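Local coordinates for genome polyprotein (Chicken sicinivirus JSY, PDB 6QWT) that supplies, as its C-terminal 3Dpol part, the RNA-dependent RNA polymerase that probably copies the viral RNA genome, at residues Gly61-Pro66 with Pro242-Lys247; Glu2-Glu7 with Ile288-Asn293; Asn96-Leu101 with Leu193-His198; Tyr204-Gly209 with Thr300-Ser305. All blocks are in the same frame, centred on the assembly; numbering follows the deposited sequence.

Interaction 1. Residues Gly61-Pro66 with Pro242-Lys247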
loop_
_atom_site.group_PDB
_atom_site.type_symbol
_atom_site.label_atom_id
_atom_site.label_comp_id
_atom_site.label_asym_id
_atom_site.label_seq_id
_atom_site.Cartn_x
_atom_site.Cartn_y
_atom_site.Cartn_z
ATOM N N GLY A 61 -20.743 -8.172 1.817
ATOM C CA GLY A 61 -20.697 -9.550 2.257
ATOM C C GLY A 61 -19.294 -10.024 2.570
ATOM O O GLY A 61 -18.316 -9.510 2.020
ATOM N N ASP A 62 -19.185 -11.007 3.461
ATOM C CA ASP A 62 -17.912 -11.606 3.832
ATOM C C ASP A 62 -17.982 -13.110 3.606
ATOM O O ASP A 62 -19.051 -13.717 3.707
ATOM C CB ASP A 62 -17.563 -11.305 5.298
ATOM C CG ASP A 62 -16.222 -11.882 5.708
ATOM O OD1 ASP A 62 -15.247 -11.714 4.947
ATOM O OD2 ASP A 62 -16.141 -12.496 6.793
ATOM N N ILE A 63 -16.840 -13.713 3.296
ATOM C CA ILE A 63 -16.754 -15.153 3.079
ATOM C C ILE A 63 -16.024 -15.768 4.265
ATOM O O ILE A 63 -14.892 -15.383 4.580
ATOM C CB ILE A 63 -16.062 -15.484 1.751
ATOM C CG1 ILE A 63 -16.852 -14.878 0.588
ATOM C CG2 ILE A 63 -15.937 -16.992 1.582
ATOM C CD1 ILE A 63 -16.127 -14.913 -0.740
ATOM N N ASP A 64 -16.684 -16.719 4.929
ATOM C CA ASP A 64 -16.148 -17.381 6.110
ATOM C C ASP A 64 -15.575 -18.758 5.824
ATOM O O ASP A 64 -14.720 -19.228 6.578
ATOM C CB ASP A 64 -17.239 -17.519 7.177
ATOM C CG ASP A 64 -17.358 -16.291 8.043
ATOM O OD1 ASP A 64 -16.312 -15.804 8.526
ATOM O OD2 ASP A 64 -18.493 -15.810 8.236
ATOM N N GLU A 65 -16.035 -19.421 4.769
ATOM C CA GLU A 65 -15.574 -20.770 4.501
ATOM C C GLU A 65 -14.643 -20.796 3.297
ATOM O O GLU A 65 -14.869 -20.068 2.323
ATOM C CB GLU A 65 -16.756 -21.713 4.255
ATOM C CG GLU A 65 -17.822 -21.645 5.340
ATOM C CD GLU A 65 -17.289 -22.042 6.705
ATOM O OE1 GLU A 65 -16.363 -22.882 6.765
ATOM O OE2 GLU A 65 -17.796 -21.509 7.718
ATOM N N PRO A 66 -13.597 -21.615 3.330
ATOM C CA PRO A 66 -12.653 -21.640 2.209
ATOM C C PRO A 66 -13.262 -22.296 0.980
ATOM O O PRO A 66 -13.988 -23.288 1.078
ATOM C CB PRO A 66 -11.479 -22.459 2.755
ATOM C CG PRO A 66 -12.096 -23.349 3.779
ATOM C CD PRO A 66 -13.207 -22.546 4.404
ATOM N N PRO A 242 -11.784 -11.651 1.942
ATOM C CA PRO A 242 -12.586 -12.427 2.889
ATOM C C PRO A 242 -11.815 -12.773 4.153
ATOM O O PRO A 242 -10.591 -12.931 4.146
ATOM C CB PRO A 242 -12.943 -13.688 2.093
ATOM C CG PRO A 242 -11.854 -13.825 1.104
ATOM C CD PRO A 242 -11.407 -12.435 0.754
ATOM N N SER A 243 -12.568 -12.889 5.250
ATOM C CA SER A 243 -11.979 -13.220 6.543
ATOM C C SER A 243 -11.177 -14.513 6.480
ATOM O O SER A 243 -10.127 -14.633 7.122
ATOM C CB SER A 243 -13.078 -13.343 7.601
ATOM O OG SER A 243 -13.446 -12.075 8.103
ATOM N N VAL A 244 -11.662 -15.491 5.713
ATOM C CA VAL A 244 -11.085 -16.830 5.749
ATOM C C VAL A 244 -9.630 -16.823 5.294
ATOM O O VAL A 244 -8.817 -17.615 5.786
ATOM C CB VAL A 244 -11.959 -17.791 4.912
ATOM C CG1 VAL A 244 -11.955 -17.388 3.441
ATOM C CG2 VAL A 244 -11.516 -19.237 5.102
ATOM N N VAL A 245 -9.265 -15.922 4.377
ATOM C CA VAL A 245 -7.880 -15.868 3.911
ATOM C C VAL A 245 -6.958 -15.389 5.027
ATOM O O VAL A 245 -5.901 -15.984 5.282
ATOM C CB VAL A 245 -7.766 -14.978 2.659
ATOM C CG1 VAL A 245 -6.324 -14.926 2.179
ATOM C CG2 VAL A 245 -8.673 -15.492 1.553
ATOM N N PHE A 246 -7.344 -14.309 5.714
ATOM C CA PHE A 246 -6.556 -13.820 6.844
ATOM C C PHE A 246 -6.458 -14.867 7.945
ATOM O O PHE A 246 -5.392 -15.057 8.541
ATOM C CB PHE A 246 -7.171 -12.536 7.401
ATOM C CG PHE A 246 -6.692 -11.288 6.724
ATOM C CD1 PHE A 246 -5.351 -10.948 6.744
ATOM C CD2 PHE A 246 -7.584 -10.452 6.075
ATOM C CE1 PHE A 246 -4.904 -9.797 6.121
ATOM C CE2 PHE A 246 -7.144 -9.296 5.453
ATOM C CZ PHE A 246 -5.803 -8.971 5.475
ATOM N N LYS A 247 -7.571 -15.546 8.237
ATOM C CA LYS A 247 -7.573 -16.565 9.282
ATOM C C LYS A 247 -6.592 -17.687 8.961
ATOM O O LYS A 247 -5.833 -18.128 9.834
ATOM C CB LYS A 247 -8.988 -17.112 9.465
ATOM C CG LYS A 247 -9.182 -17.960 10.709
ATOM C CD LYS A 247 -10.441 -18.814 10.602
ATOM C CE LYS A 247 -10.106 -20.247 10.201
ATOM N NZ LYS A 247 -11.134 -20.855 9.305
#

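Interaction 2. Residues Glu2-Glu7 with Ile288-Asn293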
loop_
_atom_site.group_PDB
_atom_site.type_symbol
_atom_site.label_atom_id
_atom_site.label_comp_id
_atom_site.label_asym_id
_atom_site.label_seq_id
_atom_site.Cartn_x
_atom_site.Cartn_y
_atom_site.Cartn_z
ATOM N N GLU A 2 -18.442 -7.097 5.821
ATOM C CA GLU A 2 -19.705 -7.088 6.549
ATOM C C GLU A 2 -19.553 -6.126 7.716
ATOM O O GLU A 2 -18.622 -6.262 8.515
ATOM C CB GLU A 2 -20.061 -8.497 7.030
ATOM C CG GLU A 2 -21.434 -8.647 7.655
ATOM C CD GLU A 2 -21.655 -10.042 8.215
ATOM O OE1 GLU A 2 -20.975 -10.987 7.753
ATOM O OE2 GLU A 2 -22.507 -10.196 9.117
ATOM N N ILE A 3 -20.449 -5.151 7.807
ATOM C CA ILE A 3 -20.327 -4.073 8.781
ATOM C C ILE A 3 -21.282 -4.333 9.938
ATOM O O ILE A 3 -22.482 -4.558 9.729
ATOM C CB ILE A 3 -20.589 -2.708 8.125
ATOM C CG1 ILE A 3 -20.869 -1.645 9.182
ATOM C CG2 ILE A 3 -21.730 -2.800 7.122
ATOM C CD1 ILE A 3 -20.860 -0.255 8.617
ATOM N N LEU A 4 -20.749 -4.306 11.157
ATOM C CA LEU A 4 -21.487 -4.646 12.363
ATOM C C LEU A 4 -21.491 -3.472 13.334
ATOM O O LEU A 4 -20.691 -2.538 13.219
ATOM C CB LEU A 4 -20.883 -5.877 13.054
ATOM C CG LEU A 4 -20.509 -7.067 12.174
ATOM C CD1 LEU A 4 -19.736 -8.101 12.981
ATOM C CD2 LEU A 4 -21.753 -7.683 11.554
ATOM N N ALA A 5 -22.398 -3.542 14.306
ATOM C CA ALA A 5 -22.474 -2.525 15.344
ATOM C C ALA A 5 -21.273 -2.621 16.278
ATOM O O ALA A 5 -20.664 -3.682 16.436
ATOM C CB ALA A 5 -23.768 -2.668 16.143
ATOM N N CYS A 6 -20.940 -1.497 16.909
ATOM C CA CYS A 6 -19.769 -1.435 17.767
ATOM C C CYS A 6 -19.991 -0.411 18.868
ATOM O O CYS A 6 -20.555 0.660 18.623
ATOM C CB CYS A 6 -18.514 -1.077 16.963
ATOM S SG CYS A 6 -17.027 -0.865 17.955
ATOM N N GLU A 7 -19.541 -0.744 20.074
ATOM C CA GLU A 7 -19.650 0.182 21.190
ATOM C C GLU A 7 -18.670 1.339 21.008
ATOM O O GLU A 7 -17.517 1.123 20.617
ATOM C CB GLU A 7 -19.368 -0.536 22.510
ATOM C CG GLU A 7 -20.142 0.003 23.698
ATOM C CD GLU A 7 -21.576 -0.481 23.717
ATOM O OE1 GLU A 7 -21.845 -1.535 24.331
ATOM O OE2 GLU A 7 -22.441 0.194 23.119
ATOM N N ILE A 288 -17.861 -2.023 13.334
ATOM C CA ILE A 288 -16.905 -3.114 13.207
ATOM C C ILE A 288 -17.006 -3.652 11.788
ATOM O O ILE A 288 -18.114 -3.842 11.272
ATOM C CB ILE A 288 -17.167 -4.224 14.244
ATOM C CG1 ILE A 288 -16.536 -3.858 15.589
ATOM C CG2 ILE A 288 -16.645 -5.572 13.750
ATOM C CD1 ILE A 288 -17.014 -4.716 16.744
ATOM N N MET A 289 -15.858 -3.868 11.152
ATOM C CA MET A 289 -15.799 -4.455 9.823
ATOM C C MET A 289 -15.410 -5.922 9.948
ATOM O O MET A 289 -14.349 -6.244 10.491
ATOM C CB MET A 289 -14.806 -3.706 8.934
ATOM C CG MET A 289 -15.362 -2.426 8.326
ATOM S SD MET A 289 -16.722 -2.740 7.173
ATOM C CE MET A 289 -17.454 -1.111 7.021
ATOM N N LYS A 290 -16.277 -6.806 9.463
ATOM C CA LYS A 290 -15.986 -8.233 9.376
ATOM C C LYS A 290 -15.536 -8.517 7.949
ATOM O O LYS A 290 -16.328 -8.398 7.008
ATOM C CB LYS A 290 -17.207 -9.066 9.758
ATOM C CG LYS A 290 -16.984 -10.569 9.720
ATOM C CD LYS A 290 -18.213 -11.312 10.230
ATOM C CE LYS A 290 -18.069 -12.815 10.062
ATOM N NZ LYS A 290 -18.119 -13.228 8.632
ATOM N N GLY A 291 -14.266 -8.878 7.788
ATOM C CA GLY A 291 -13.660 -8.982 6.478
ATOM C C GLY A 291 -12.940 -7.702 6.079
ATOM O O GLY A 291 -13.083 -6.647 6.699
ATOM N N GLY A 292 -12.140 -7.804 5.016
ATOM C CA GLY A 292 -11.318 -6.688 4.572
ATOM C C GLY A 292 -10.212 -6.368 5.568
ATOM O O GLY A 292 -10.004 -7.063 6.557
ATOM N N ASN A 293 -9.488 -5.278 5.290
ATOM C CA ASN A 293 -8.402 -4.796 6.153
ATOM C C ASN A 293 -8.361 -3.286 5.979
ATOM O O ASN A 293 -8.493 -2.809 4.840
ATOM C CB ASN A 293 -7.052 -5.436 5.761
ATOM C CG ASN A 293 -5.893 -5.114 6.741
ATOM O OD1 ASN A 293 -6.031 -4.330 7.666
ATOM N ND2 ASN A 293 -4.747 -5.746 6.521
#

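Interaction 3. Residues Asn96-Leu101 with Leu193-His198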
loop_
_atom_site.group_PDB
_atom_site.type_symbol
_atom_site.label_atom_id
_atom_site.label_comp_id
_atom_site.label_asym_id
_atom_site.label_seq_id
_atom_site.Cartn_x
_atom_site.Cartn_y
_atom_site.Cartn_z
ATOM N N ASN A 96 12.511 1.699 17.741
ATOM C CA ASN A 96 13.682 2.367 17.185
ATOM C C ASN A 96 14.256 1.692 15.947
ATOM O O ASN A 96 14.992 2.343 15.199
ATOM C CB ASN A 96 14.776 2.475 18.252
ATOM C CG ASN A 96 14.349 3.325 19.431
ATOM O OD1 ASN A 96 14.327 4.554 19.349
ATOM N ND2 ASN A 96 13.996 2.674 20.533
ATOM N N GLY A 97 13.961 0.423 15.713
ATOM C CA GLY A 97 14.377 -0.245 14.498
ATOM C C GLY A 97 15.520 -1.220 14.736
ATOM O O GLY A 97 16.071 -1.343 15.831
ATOM N N THR A 98 15.858 -1.934 13.664
ATOM C CA THR A 98 16.926 -2.926 13.646
ATOM C C THR A 98 17.753 -2.708 12.382
ATOM O O THR A 98 17.387 -1.861 11.558
ATOM C CB THR A 98 16.358 -4.352 13.685
ATOM O OG1 THR A 98 15.846 -4.701 12.393
ATOM C CG2 THR A 98 15.255 -4.496 14.733
ATOM N N PRO A 99 18.864 -3.427 12.185
ATOM C CA PRO A 99 19.580 -3.311 10.902
ATOM C C PRO A 99 18.733 -3.640 9.678
ATOM O O PRO A 99 19.128 -3.282 8.561
ATOM C CB PRO A 99 20.737 -4.308 11.058
ATOM C CG PRO A 99 21.001 -4.336 12.514
ATOM C CD PRO A 99 19.662 -4.164 13.186
ATOM N N LEU A 100 17.587 -4.302 9.839
ATOM C CA LEU A 100 16.763 -4.705 8.707
ATOM C C LEU A 100 15.417 -3.998 8.648
ATOM O O LEU A 100 14.636 -4.262 7.727
ATOM C CB LEU A 100 16.535 -6.221 8.735
ATOM C CG LEU A 100 17.796 -7.080 8.698
ATOM C CD1 LEU A 100 17.437 -8.554 8.815
ATOM C CD2 LEU A 100 18.580 -6.809 7.427
ATOM N N LEU A 101 15.121 -3.107 9.593
ATOM C CA LEU A 101 13.810 -2.473 9.656
ATOM C C LEU A 101 13.938 -1.126 10.352
ATOM O O LEU A 101 14.473 -1.048 11.461
ATOM C CB LEU A 101 12.806 -3.367 10.394
ATOM C CG LEU A 101 11.314 -3.084 10.193
ATOM C CD1 LEU A 101 10.873 -3.421 8.769
ATOM C CD2 LEU A 101 10.482 -3.852 11.213
ATOM N N LEU A 193 8.878 -11.292 10.788
ATOM C CA LEU A 193 8.379 -11.459 9.428
ATOM C C LEU A 193 8.632 -10.210 8.590
ATOM O O LEU A 193 9.064 -10.311 7.435
ATOM C CB LEU A 193 6.888 -11.796 9.453
ATOM C CG LEU A 193 6.192 -11.955 8.098
ATOM C CD1 LEU A 193 6.732 -13.160 7.337
ATOM C CD2 LEU A 193 4.691 -12.065 8.286
ATOM N N PHE A 194 8.380 -9.026 9.160
ATOM C CA PHE A 194 8.609 -7.787 8.422
ATOM C C PHE A 194 10.076 -7.639 8.042
ATOM O O PHE A 194 10.393 -7.229 6.921
ATOM C CB PHE A 194 8.147 -6.582 9.246
ATOM C CG PHE A 194 6.668 -6.573 9.541
ATOM C CD1 PHE A 194 5.783 -7.304 8.763
ATOM C CD2 PHE A 194 6.163 -5.834 10.602
ATOM C CE1 PHE A 194 4.424 -7.298 9.037
ATOM C CE2 PHE A 194 4.807 -5.822 10.881
ATOM C CZ PHE A 194 3.936 -6.556 10.098
ATOM N N GLU A 195 10.985 -7.972 8.963
ATOM C CA GLU A 195 12.410 -7.946 8.649
ATOM C C GLU A 195 12.719 -8.822 7.442
ATOM O O GLU A 195 13.409 -8.395 6.509
ATOM C CB GLU A 195 13.221 -8.414 9.854
ATOM C CG GLU A 195 13.517 -7.343 10.878
ATOM C CD GLU A 195 14.521 -7.813 11.909
ATOM O OE1 GLU A 195 14.507 -9.015 12.253
ATOM O OE2 GLU A 195 15.332 -6.986 12.370
ATOM N N ALA A 196 12.205 -10.054 7.445
ATOM C CA ALA A 196 12.544 -11.004 6.392
ATOM C C ALA A 196 12.024 -10.549 5.034
ATOM O O ALA A 196 12.683 -10.756 4.009
ATOM C CB ALA A 196 11.991 -12.387 6.740
ATOM N N MET A 197 10.848 -9.922 5.003
ATOM C CA MET A 197 10.218 -9.557 3.739
ATOM C C MET A 197 10.604 -8.155 3.278
ATOM O O MET A 197 10.974 -7.967 2.114
ATOM C CB MET A 197 8.696 -9.670 3.860
ATOM C CG MET A 197 8.217 -11.082 4.130
ATOM S SD MET A 197 6.428 -11.196 4.242
ATOM C CE MET A 197 5.943 -10.726 2.583
ATOM N N HIS A 198 10.521 -7.171 4.179
ATOM C CA HIS A 198 10.827 -5.788 3.819
ATOM C C HIS A 198 12.267 -5.628 3.346
ATOM O O HIS A 198 12.539 -4.814 2.457
ATOM C CB HIS A 198 10.554 -4.867 5.013
ATOM C CG HIS A 198 10.518 -3.411 4.666
ATOM N ND1 HIS A 198 11.654 -2.632 4.604
ATOM C CD2 HIS A 198 9.481 -2.591 4.373
ATOM C CE1 HIS A 198 11.319 -1.394 4.279
ATOM N NE2 HIS A 198 10.005 -1.344 4.135
HETATM O O HOH W 1 14.145 -3.319 5.555
#

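Interaction 4. Residues Tyr204-Gly209 with Thr300-Ser305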
loop_
_atom_site.group_PDB
_atom_site.type_symbol
_atom_site.label_atom_id
_atom_site.label_comp_id
_atom_site.label_asym_id
_atom_site.label_seq_id
_atom_site.Cartn_x
_atom_site.Cartn_y
_atom_site.Cartn_z
ATOM N N TYR A 204 9.111 -13.765 -1.730
ATOM C CA TYR A 204 7.820 -14.062 -1.105
ATOM C C TYR A 204 6.658 -13.415 -1.857
ATOM O O TYR A 204 5.601 -13.150 -1.280
ATOM C CB TYR A 204 7.810 -13.642 0.367
ATOM C CG TYR A 204 9.067 -14.041 1.101
ATOM C CD1 TYR A 204 9.403 -15.381 1.262
ATOM C CD2 TYR A 204 9.927 -13.083 1.621
ATOM C CE1 TYR A 204 10.558 -15.754 1.928
ATOM C CE2 TYR A 204 11.083 -13.446 2.287
ATOM C CZ TYR A 204 11.393 -14.782 2.439
ATOM O OH TYR A 204 12.542 -15.146 3.104
ATOM N N GLY A 205 6.848 -13.160 -3.150
ATOM C CA GLY A 205 5.795 -12.581 -3.961
ATOM C C GLY A 205 5.389 -11.184 -3.564
ATOM O O GLY A 205 4.298 -10.739 -3.932
ATOM N N SER A 206 6.238 -10.468 -2.828
ATOM C CA SER A 206 5.900 -9.153 -2.307
ATOM C C SER A 206 6.951 -8.128 -2.712
ATOM O O SER A 206 8.156 -8.378 -2.603
ATOM C CB SER A 206 5.774 -9.183 -0.783
ATOM O OG SER A 206 5.640 -7.874 -0.267
ATOM N N ALA A 207 6.482 -6.967 -3.166
ATOM C CA ALA A 207 7.343 -5.848 -3.510
ATOM C C ALA A 207 7.380 -4.784 -2.420
ATOM O O ALA A 207 7.983 -3.726 -2.624
ATOM C CB ALA A 207 6.895 -5.222 -4.833
ATOM N N VAL A 208 6.751 -5.041 -1.271
ATOM C CA VAL A 208 6.725 -4.060 -0.191
ATOM C C VAL A 208 8.140 -3.809 0.310
ATOM O O VAL A 208 8.918 -4.746 0.533
ATOM C CB VAL A 208 5.804 -4.539 0.939
ATOM C CG1 VAL A 208 5.902 -3.611 2.142
ATOM C CG2 VAL A 208 4.370 -4.641 0.439
ATOM N N GLY A 209 8.479 -2.533 0.491
ATOM C CA GLY A 209 9.816 -2.136 0.874
ATOM C C GLY A 209 10.757 -1.891 -0.283
ATOM O O GLY A 209 11.945 -1.638 -0.053
ATOM N N THR A 300 0.240 -3.868 7.226
ATOM C CA THR A 300 -0.938 -4.312 6.486
ATOM C C THR A 300 -0.611 -4.561 5.019
ATOM O O THR A 300 -1.190 -5.462 4.404
ATOM C CB THR A 300 -2.077 -3.291 6.641
ATOM O OG1 THR A 300 -3.173 -3.901 7.335
ATOM C CG2 THR A 300 -2.567 -2.763 5.291
ATOM N N SER A 301 0.329 -3.797 4.452
ATOM C CA SER A 301 0.739 -4.043 3.076
ATOM C C SER A 301 1.478 -5.370 2.950
ATOM O O SER A 301 1.400 -6.021 1.903
ATOM C CB SER A 301 1.603 -2.886 2.571
ATOM O OG SER A 301 2.765 -2.733 3.365
ATOM N N ILE A 302 2.195 -5.781 4.000
ATOM C CA ILE A 302 2.883 -7.069 3.979
ATOM C C ILE A 302 1.873 -8.209 3.999
ATOM O O ILE A 302 1.956 -9.150 3.202
ATOM C CB ILE A 302 3.874 -7.169 5.156
ATOM C CG1 ILE A 302 5.153 -6.394 4.840
ATOM C CG2 ILE A 302 4.210 -8.622 5.463
ATOM C CD1 ILE A 302 5.900 -6.948 3.660
ATOM N N LEU A 303 0.902 -8.141 4.914
ATOM C CA LEU A 303 -0.132 -9.167 4.979
ATOM C C LEU A 303 -1.063 -9.109 3.773
ATOM O O LEU A 303 -1.565 -10.149 3.333
ATOM C CB LEU A 303 -0.926 -9.028 6.280
ATOM C CG LEU A 303 -0.071 -9.032 7.553
ATOM C CD1 LEU A 303 -0.930 -8.878 8.797
ATOM C CD2 LEU A 303 0.770 -10.298 7.636
ATOM N N ASN A 304 -1.303 -7.914 3.227
ATOM C CA ASN A 304 -2.096 -7.806 2.006
ATOM C C ASN A 304 -1.404 -8.494 0.837
ATOM O O ASN A 304 -2.063 -9.141 0.013
ATOM C CB ASN A 304 -2.362 -6.340 1.669
ATOM C CG ASN A 304 -3.690 -5.851 2.211
ATOM O OD1 ASN A 304 -4.109 -6.234 3.306
ATOM N ND2 ASN A 304 -4.360 -4.999 1.445
ATOM N N SER A 305 -0.079 -8.343 0.739
ATOM C CA SER A 305 0.687 -9.043 -0.292
ATOM C C SER A 305 0.473 -10.544 -0.199
ATOM O O SER A 305 0.214 -11.213 -1.205
ATOM C CB SER A 305 2.175 -8.722 -0.161
ATOM O OG SER A 305 2.450 -7.384 -0.522
#

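Interaction 1. Residues Gly61-Pro66 with Pro242-Lys247
The flat carboxylate of Asp62 turns both of its oxygens to Ser243, at the start of helix 243-256. OD1 receives the backbone N-H of Ser243 on its syn lone pair, with Asp62 OD1 2.9 Å from Ser243 N. OD2 is also met on the syn side, but Ser243 OG lies 31° out of the carboxylate plane, 3.0 Å from Asp62 OD2. With CG anti to the backbone N (chi1 -178°), the acid leans toward the helix. A short side chain with two acceptors suits this place, where first-turn N-H groups lack partners within the helix. Pro242, at the N-cap position, needs no N-H of its own, and its CB touches Ile63 CB at 3.6 Å. One residue on from Ser243, Val244 N makes a weak hydrogen bond of 3.4 Å to Ile63 O. Val244 then points into the bend of the loop: its CG2 packs 3.5 Å from Asp64 O and 3.8 Å from CD of the Pro66 ring, which crosses the valine at about a right angle. Leu70 of helix 70-81 also touches this valine. Asp62 OD2 has a second partner, Lys290, whose ammonium also bridges to Asp64 OD2. Through its bonds to Ser243 and Lys290, one carboxylate links loop, helix and neighbouring strand. The positive N-terminal end of the helix and this lysine would together be expected to stabilise the ionised form of Asp62.

Interaction 2. Residues Glu2-Glu7 with Ile288-Asn293
Glu2 and Lys290, a hydrogen-bonded pair on one face of the sheet, both hold CG anti to the backbone N (chi1 -173° and -179°), and their chains run side by side, pointing the same way. Their charges form a long salt bridge, Glu2 OE1 to Lys290 NZ 3.7 Å; Asp64 and Asp62 hold the same ammonium more closely. Met289 is bent at chi2, and its CE lies against Ile3 CB at 3.7 Å on the other face. Leu4 is on the same side of the sheet as Glu2, its CD1 4.1 Å from Ile288 CG2. Beyond the strand, Cys6 CB packs on Ile288 CG1 at 3.7 Å. The backbones pair antiparallel. Lys290 N reaches Glu2 O at 2.6 Å and Glu2 N reaches Lys290 O at 2.8 Å; Leu4 and Ile288 exchange a second such pair, of which Ile288 N approaches 35° above the carbonyl plane of Leu4. Branched Ile3 and Ile288 suit extended backbone. The N-terminal strand is thereby added to the edge of a five-stranded mixed sheet. Backbone pairing backed by a shared lysine would fix where the chain's first residues run, consistent with the importance of a properly placed N terminus for activating picornaviral polymerases.

Interaction 3. Residues Asn96-Leu101 with Leu193-His198
A short, weakly bonded beta hairpin with a two-residue loop, closed by a type I turn from Thr98 to Leu101, packs on helix 191-198 through Thr98, Leu100 and Leu101. Within the hairpin Thr98 N bonds to Leu101 O, and Leu101 N returns a bond to Thr98 O. Pro99 suits the second turn position, which needs a phi near -60°. Thr98 also makes an ST turn: its OG1 accepts the N-H of Leu100, with Leu100 N at 3.1 Å. With OG1 set between the backbone N and the carbonyl carbon (chi1 76°), this hydroxyl faces the helix, where it and Glu195 reach toward each other tip to tip. The hydroxyl appears to donate to Glu195 OE2, but the modelled Thr98 OG1 to Glu195 OE2 separation of 2.3 Å is too short to be taken literally. The glutamate's aliphatic part is used as well, Glu195 CG lying 3.9 Å from Leu100 CB and 4.1 Å from Leu101 CB. Leu101 forks toward the helix: its CD2 reaches Phe194 CB at 4.1 Å, and its CD1 reaches His198 CB at 4.0 Å, crossing that side chain at about a right angle. A water at the imidazole edge, in its plane, lies 2.8 Å from His198 ND1; its approach to Leu100 O is implausibly short, leaving the bridge tentative. Phe194 and Met197 also rest on Ile302 of helix 298-316. Chemically, one threonine hydroxyl serves both sides, the hairpin and the helix, which would couple the loop's shape to its hold on the helix, while the methyls of Leu101 complete a partly exposed seam.

Interaction 4. Residues Tyr204-Gly209 with Thr300-Ser305
Ser206 and Val208, in the loop that follows helix 191-198, pack against Ser301, Ile302 and Ser305 on helix 298-316, the long helix of polymerase motif B in the palm. The loop comes in at Tyr204, whose ring stacks on Phe83, and Gly205, whose positive phi suits a residue without a side chain; its carbonyl accepts from Asn309, further along the motif B helix. Ser206 comes next, with OG anti to the backbone N (chi1 171°). This hydroxyl lies 3.2 Å from Ser305 OG, a weak hydrogen bond whose proton has another possible acceptor, and 4.0 Å from Ile302 CD1. Small serines on both sides let the backbones come near, with Ser206 CA 5.6 Å from Ser305 CA. Ala207 turns its methyl from the helix, and its backbone is bonded to Cys331 on the strand leading into the Tyr-Gly-Asp-Asp sequence of motif C. Val208 points back to the helix and wedges between its side chains: CB lies 3.6 Å from Ile302 CD1, CG1 3.5 Å from Ser301 OG, and CG2 3.5 Å from Ser305 OG. Ser301 OG is hydrogen-bonded to Val298 O, so the valine meets it by van der Waals packing. A branched, compact valine can meet all three at once. Within the helix, Ser301 O accepts from both the backbone N and the hydroxyl of Ser305, which arrive from opposite faces of the carbonyl plane, Ser305 OG to Ser301 O measuring 3.0 Å.

From the N terminus, residues 2-7 open the widest loop, which interaction 2 closes at 288-293. Interaction 1, opening at 61-66 and closing at 242-247, is nested inside it, and interaction 3 (96-101 with 193-198) is nested within both. Interaction 4 opens at 204-209, after interaction 3 has closed, and ends at 300-305, so it crosses interactions 1 and 2. Interactions 1 and 2 join at Lys290, interactions 3 and 4 where Met197 meets Tyr204 and Ile302. Phe246 and Asn293 carry interactions 1 and 2 to the motif B helix. Strand 2-5 is thus tied to strand 285-290, loop 61-66 to helix 243-256, the hairpin to helix 191-198, and loop 204-209 to helix 298-316.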